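Local coordinates for protein oxidoreductase, NAD-binding (Acidithiobacillus ferrooxidans, PDB 7BVJ) that catalyses the NAD(+)-dependent oxidation of the glucosamine 3-position of UDP-N-acetylglucosamine to a ketone, a step towards the diamino sugar of lipid A, at residues D156-M162 and A300-R304; D179-V183 and A195-M199. One frame throughout, in Å; residues are numbered along the deposited sequence.

Contact 1. Residues D156-M162 and A300-R304; sequences DVIMDLM and ALQVR
Residues 157-162 form the first turns of helix 157-173 and cross residues 300-304 of helix 290-312 at 133° between N-to-C directions, with the segment axes 9.3 Å apart at closest approach. The CA atoms of Ile158 and Arg304 lie 6.2 Å apart, those of Met159 and Ala300 6.3 Å. At the start of the first helix Asp160 N donates to Asp156 O at 2.7 Å, and a wider pi-type turn is closed by Met162 N to Val157 O at 3.1 Å; the second keeps the alpha pattern, Arg304 N to Ala300 O at 2.8 Å. Asp156 (chi1 t) is the N-cap: its OD1 accepts from Met159 N at 3.0 Å and, weakly, from Ile158 N at 3.1 Å, while its OD2 takes NH1 of Arg304 (t, t, p) at 2.9 Å in a salt bridge. Met159, with all three chi angles m, lays SD over one face of the Arg304 guanidinium and 3.7 Å from Ala300 CB. Ile158 (m, m) brings CD1 to 3.7 Å from Val303 CG1; Met162 SD lies 3.9 Å from the same Val303 CG1. Ile158 packs on Ala195, and Met162 and Val303 on Ala197, of strand 194-201: helices packed on one face of the open sheet of a Gfo/Idh/MocA C-terminal domain.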
loop_
_atom_site.group_PDB
_atom_site.type_symbol
_atom_site.label_atom_id
_atom_site.label_comp_id
_atom_site.label_asym_id
_atom_site.label_seq_id
_atom_site.Cartn_x
_atom_site.Cartn_y
_atom_site.Cartn_z
ATOM N N ASP A 156 -3.495 8.360 -10.085
ATOM C CA ASP A 156 -4.693 8.823 -9.388
ATOM C C ASP A 156 -4.262 9.358 -8.026
ATOM O O ASP A 156 -3.806 8.602 -7.165
ATOM C CB ASP A 156 -5.718 7.697 -9.262
ATOM C CG ASP A 156 -7.059 8.168 -8.714
ATOM O OD1 ASP A 156 -7.103 8.847 -7.650
ATOM O OD2 ASP A 156 -8.085 7.832 -9.345
ATOM N N VAL A 157 -4.411 10.665 -7.838
ATOM C CA VAL A 157 -3.878 11.347 -6.661
ATOM C C VAL A 157 -4.407 10.735 -5.360
ATOM O O VAL A 157 -3.680 10.649 -4.371
ATOM C CB VAL A 157 -4.179 12.856 -6.803
ATOM C CG1 VAL A 157 -4.303 13.561 -5.494
ATOM C CG2 VAL A 157 -3.076 13.497 -7.664
ATOM N N ILE A 158 -5.651 10.268 -5.350
ATOM C CA ILE A 158 -6.218 9.628 -4.168
ATOM C C ILE A 158 -5.898 8.137 -4.132
ATOM O O ILE A 158 -5.368 7.634 -3.134
ATOM C CB ILE A 158 -7.739 9.872 -4.119
ATOM C CG1 ILE A 158 -8.042 11.361 -4.273
ATOM C CG2 ILE A 158 -8.313 9.356 -2.811
ATOM C CD1 ILE A 158 -7.346 12.200 -3.203
ATOM N N MET A 159 -6.209 7.412 -5.222
ATOM C CA MET A 159 -6.115 5.952 -5.244
ATOM C C MET A 159 -4.683 5.436 -5.360
ATOM O O MET A 159 -4.417 4.291 -4.974
ATOM C CB MET A 159 -6.956 5.377 -6.393
ATOM C CG MET A 159 -8.437 5.783 -6.394
ATOM S SD MET A 159 -9.396 5.360 -4.915
ATOM C CE MET A 159 -8.746 3.727 -4.593
ATOM N N ASP A 160 -3.753 6.240 -5.876
ATOM C CA ASP A 160 -2.372 5.802 -6.021
ATOM C C ASP A 160 -1.394 6.477 -5.067
ATOM O O ASP A 160 -0.284 5.967 -4.912
ATOM C CB ASP A 160 -1.883 6.031 -7.464
ATOM C CG ASP A 160 -2.758 5.333 -8.499
ATOM O OD1 ASP A 160 -3.100 4.144 -8.303
ATOM O OD2 ASP A 160 -3.123 5.985 -9.503
ATOM N N LEU A 161 -1.743 7.626 -4.474
ATOM C CA LEU A 161 -0.872 8.306 -3.520
ATOM C C LEU A 161 -1.491 8.369 -2.132
ATOM O O LEU A 161 -0.924 7.822 -1.178
ATOM C CB LEU A 161 -0.553 9.731 -3.993
ATOM C CG LEU A 161 0.125 9.978 -5.332
ATOM C CD1 LEU A 161 0.254 11.467 -5.558
ATOM C CD2 LEU A 161 1.497 9.309 -5.356
ATOM N N MET A 162 -2.666 8.984 -2.001
ATOM C CA MET A 162 -3.196 9.266 -0.675
ATOM C C MET A 162 -3.586 7.992 0.050
ATOM O O MET A 162 -3.564 7.948 1.290
ATOM C CB MET A 162 -4.398 10.203 -0.762
ATOM C CG MET A 162 -4.672 10.894 0.559
ATOM S SD MET A 162 -6.234 11.751 0.621
ATOM C CE MET A 162 -5.839 13.300 -0.221
ATOM N N ALA A 300 -10.970 5.592 0.531
ATOM C CA ALA A 300 -10.375 6.340 -0.561
ATOM C C ALA A 300 -11.443 6.750 -1.556
ATOM O O ALA A 300 -11.403 7.860 -2.088
ATOM C CB ALA A 300 -9.283 5.528 -1.240
ATOM N N LEU A 301 -12.421 5.879 -1.796
ATOM C CA LEU A 301 -13.518 6.254 -2.678
ATOM C C LEU A 301 -14.329 7.404 -2.080
ATOM O O LEU A 301 -14.741 8.320 -2.800
ATOM C CB LEU A 301 -14.383 5.027 -2.977
ATOM C CG LEU A 301 -13.702 3.938 -3.829
ATOM C CD1 LEU A 301 -14.526 2.658 -3.799
ATOM C CD2 LEU A 301 -13.513 4.389 -5.276
ATOM N N GLN A 302 -14.545 7.398 -0.764
ATOM C CA GLN A 302 -15.197 8.557 -0.139
ATOM C C GLN A 302 -14.411 9.840 -0.394
ATOM O O GLN A 302 -14.978 10.872 -0.795
ATOM C CB GLN A 302 -15.366 8.321 1.352
ATOM C CG GLN A 302 -16.760 7.842 1.730
ATOM C CD GLN A 302 -17.078 8.105 3.199
ATOM O OE1 GLN A 302 -17.853 9.010 3.520
ATOM N NE2 GLN A 302 -16.471 7.319 4.096
ATOM N N VAL A 303 -13.092 9.787 -0.193
ATOM C CA VAL A 303 -12.275 10.969 -0.443
ATOM C C VAL A 303 -12.406 11.407 -1.901
ATOM O O VAL A 303 -12.594 12.588 -2.191
ATOM C CB VAL A 303 -10.804 10.720 -0.065
ATOM C CG1 VAL A 303 -9.954 11.894 -0.564
ATOM C CG2 VAL A 303 -10.642 10.567 1.472
ATOM N N ARG A 304 -12.278 10.465 -2.838
ATOM C CA ARG A 304 -12.293 10.831 -4.249
ATOM C C ARG A 304 -13.632 11.434 -4.654
ATOM O O ARG A 304 -13.676 12.384 -5.437
ATOM C CB ARG A 304 -11.978 9.616 -5.115
ATOM C CG ARG A 304 -11.837 9.964 -6.572
ATOM C CD ARG A 304 -11.197 8.833 -7.337
ATOM N NE ARG A 304 -12.127 7.738 -7.572
ATOM C CZ ARG A 304 -11.818 6.657 -8.283
ATOM N NH1 ARG A 304 -10.609 6.539 -8.823
ATOM N NH2 ARG A 304 -12.715 5.702 -8.466
#

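Contact 2. Residues D179-V183 and A195-M199; sequences DVRAV and ATAWM
Strands 177-185 and 194-201 make an antiparallel beta hairpin at one edge of the large mixed sheet in the Gfo/Idh/MocA C-terminal domain. Residues 179-183 and 195-199 run at 159° to each other, axes 4.6 Å apart at closest approach, with extended backbones throughout. Val183, Trp198 and Thr196 each bury more area than any other residue of the two segments, and all three point to the face bearing Arg181. Val183 and Thr196 form a hydrogen-bonded pair: Val183 N gives to Thr196 O at 2.9 Å and Thr196 N to Val183 O at 3.0 Å. Both have chi1 m, and Val183 CG2 comes within 4.0 Å of Thr196 CB. Two residues along, Trp198 and Arg181 repeat the pattern, with Arg181 N to Trp198 O at 3.0 Å and Trp198 N to Arg181 O at 2.8 Å. The ends of both these side chains leave the partner strand, the indole with chi1 t and Arg181 with chi1 m; Arg181 NH1 turns back to Asp179 OD2 at 3.1 Å in an intrastrand salt bridge.

Between and beyond these pairs, the non-hydrogen-bonded pairs Ala182-Ala197 (CA-CA 4.1 Å) and Val180-Met199 (4.5 Å) present the opposite face to helices 157-173 and 290-312. Ala182 CB and Ala197 CB meet at 4.2 Å, and CA-H...O contacts, such as Ala182 CA to Thr196 O at 3.2 Å, supplement the ladder. Near its Val180 end, one water bridges Asp179 OD1, at 2.5 Å, and Trp198 O, at 3.0 Å.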
loop_
_atom_site.group_PDB
_atom_site.type_symbol
_atom_site.label_atom_id
_atom_site.label_comp_id
_atom_site.label_asym_id
_atom_site.label_seq_id
_atom_site.Cartn_x
_atom_site.Cartn_y
_atom_site.Cartn_z
ATOM N N ASP A 179 -16.656 11.125 9.094
ATOM C CA ASP A 179 -16.840 12.294 8.245
ATOM C C ASP A 179 -15.613 12.421 7.369
ATOM O O ASP A 179 -14.486 12.273 7.848
ATOM C CB ASP A 179 -17.043 13.577 9.058
ATOM C CG ASP A 179 -17.247 14.815 8.175
ATOM O OD1 ASP A 179 -16.250 15.457 7.751
ATOM O OD2 ASP A 179 -18.417 15.160 7.916
ATOM N N VAL A 180 -15.835 12.692 6.089
ATOM C CA VAL A 180 -14.754 12.952 5.151
ATOM C C VAL A 180 -15.078 14.236 4.402
ATOM O O VAL A 180 -16.158 14.363 3.815
ATOM C CB VAL A 180 -14.536 11.788 4.172
ATOM C CG1 VAL A 180 -15.828 11.371 3.554
ATOM C CG2 VAL A 180 -13.567 12.194 3.086
ATOM N N ARG A 181 -14.165 15.193 4.453
ATOM C CA ARG A 181 -14.255 16.388 3.644
ATOM C C ARG A 181 -12.952 16.494 2.890
ATOM O O ARG A 181 -11.935 15.968 3.338
ATOM C CB ARG A 181 -14.489 17.643 4.483
ATOM C CG ARG A 181 -15.752 17.596 5.289
ATOM C CD ARG A 181 -15.732 18.618 6.410
ATOM N NE ARG A 181 -16.807 19.593 6.249
ATOM C CZ ARG A 181 -18.088 19.330 6.487
ATOM N NH1 ARG A 181 -18.452 18.117 6.899
ATOM N NH2 ARG A 181 -19.004 20.279 6.318
ATOM N N ALA A 182 -12.986 17.155 1.736
ATOM C CA ALA A 182 -11.797 17.197 0.899
ATOM C C ALA A 182 -11.878 18.389 -0.043
ATOM O O ALA A 182 -12.954 18.943 -0.299
ATOM C CB ALA A 182 -11.624 15.891 0.110
ATOM N N VAL A 183 -10.702 18.785 -0.537
ATOM C CA VAL A 183 -10.563 19.777 -1.590
ATOM C C VAL A 183 -9.613 19.215 -2.633
ATOM O O VAL A 183 -8.774 18.351 -2.347
ATOM C CB VAL A 183 -10.036 21.130 -1.076
ATOM C CG1 VAL A 183 -10.959 21.683 -0.025
ATOM C CG2 VAL A 183 -8.605 20.971 -0.524
ATOM N N ALA A 195 -4.783 16.974 -3.918
ATOM C CA ALA A 195 -5.973 16.893 -3.094
ATOM C C ALA A 195 -5.553 16.892 -1.634
ATOM O O ALA A 195 -4.413 16.580 -1.288
ATOM C CB ALA A 195 -6.821 15.658 -3.421
ATOM N N THR A 196 -6.487 17.297 -0.786
ATOM C CA THR A 196 -6.272 17.274 0.648
ATOM C C THR A 196 -7.585 16.875 1.286
ATOM O O THR A 196 -8.638 17.436 0.953
ATOM C CB THR A 196 -5.777 18.623 1.164
ATOM O OG1 THR A 196 -4.487 18.878 0.595
ATOM C CG2 THR A 196 -5.656 18.619 2.695
ATOM N N ALA A 197 -7.520 15.859 2.142
ATOM C CA ALA A 197 -8.681 15.350 2.844
ATOM C C ALA A 197 -8.533 15.591 4.338
ATOM O O ALA A 197 -7.422 15.595 4.881
ATOM C CB ALA A 197 -8.889 13.857 2.581
ATOM N N TRP A 198 -9.684 15.767 4.983
ATOM C CA TRP A 198 -9.835 16.019 6.409
ATOM C C TRP A 198 -10.876 15.015 6.885
ATOM O O TRP A 198 -12.069 15.137 6.561
ATOM C CB TRP A 198 -10.275 17.466 6.653
ATOM C CG TRP A 198 -10.473 17.831 8.076
ATOM C CD1 TRP A 198 -11.560 17.545 8.852
ATOM C CD2 TRP A 198 -9.561 18.552 8.909
ATOM N NE1 TRP A 198 -11.382 18.042 10.103
ATOM C CE2 TRP A 198 -10.166 18.676 10.168
ATOM C CE3 TRP A 198 -8.295 19.117 8.704
ATOM C CZ2 TRP A 198 -9.548 19.339 11.235
ATOM C CZ3 TRP A 198 -7.681 19.771 9.762
ATOM C CH2 TRP A 198 -8.313 19.881 11.014
ATOM N N MET A 199 -10.402 13.990 7.584
ATOM C CA MET A 199 -11.162 12.796 7.910
ATOM C C MET A 199 -11.315 12.723 9.421
ATOM O O MET A 199 -10.326 12.808 10.150
ATOM C CB MET A 199 -10.446 11.538 7.382
ATOM C CG MET A 199 -11.207 10.228 7.560
ATOM S SD MET A 199 -10.469 8.779 6.715
ATOM C CE MET A 199 -11.409 8.709 5.192
HETATM O O HOH W 1 -13.989 15.238 8.853
#

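Overall arrangement
The two contacts belong to successive layers of one domain, their centres about 10 Å apart. Contact 1 is buried and joins helices distant in sequence; contact 2, nested within the loop that contact 1 closes, is a local hairpin whose Arg181 and Trp198 face is exposed. Side chains make contact 1, apolar apart from one salt bridge, between Asp156 and the partly exposed Arg304, whereas backbone hydrogen bonds carry contact 2. They meet where Ile158 CD1 lies 3.5 Å from Ala195 CB and Val303 CG2 lies 3.7 Å from Val180 CG2: the alanines, Val180 and Met199 of the hairpin's helix-facing side together pack against both helices.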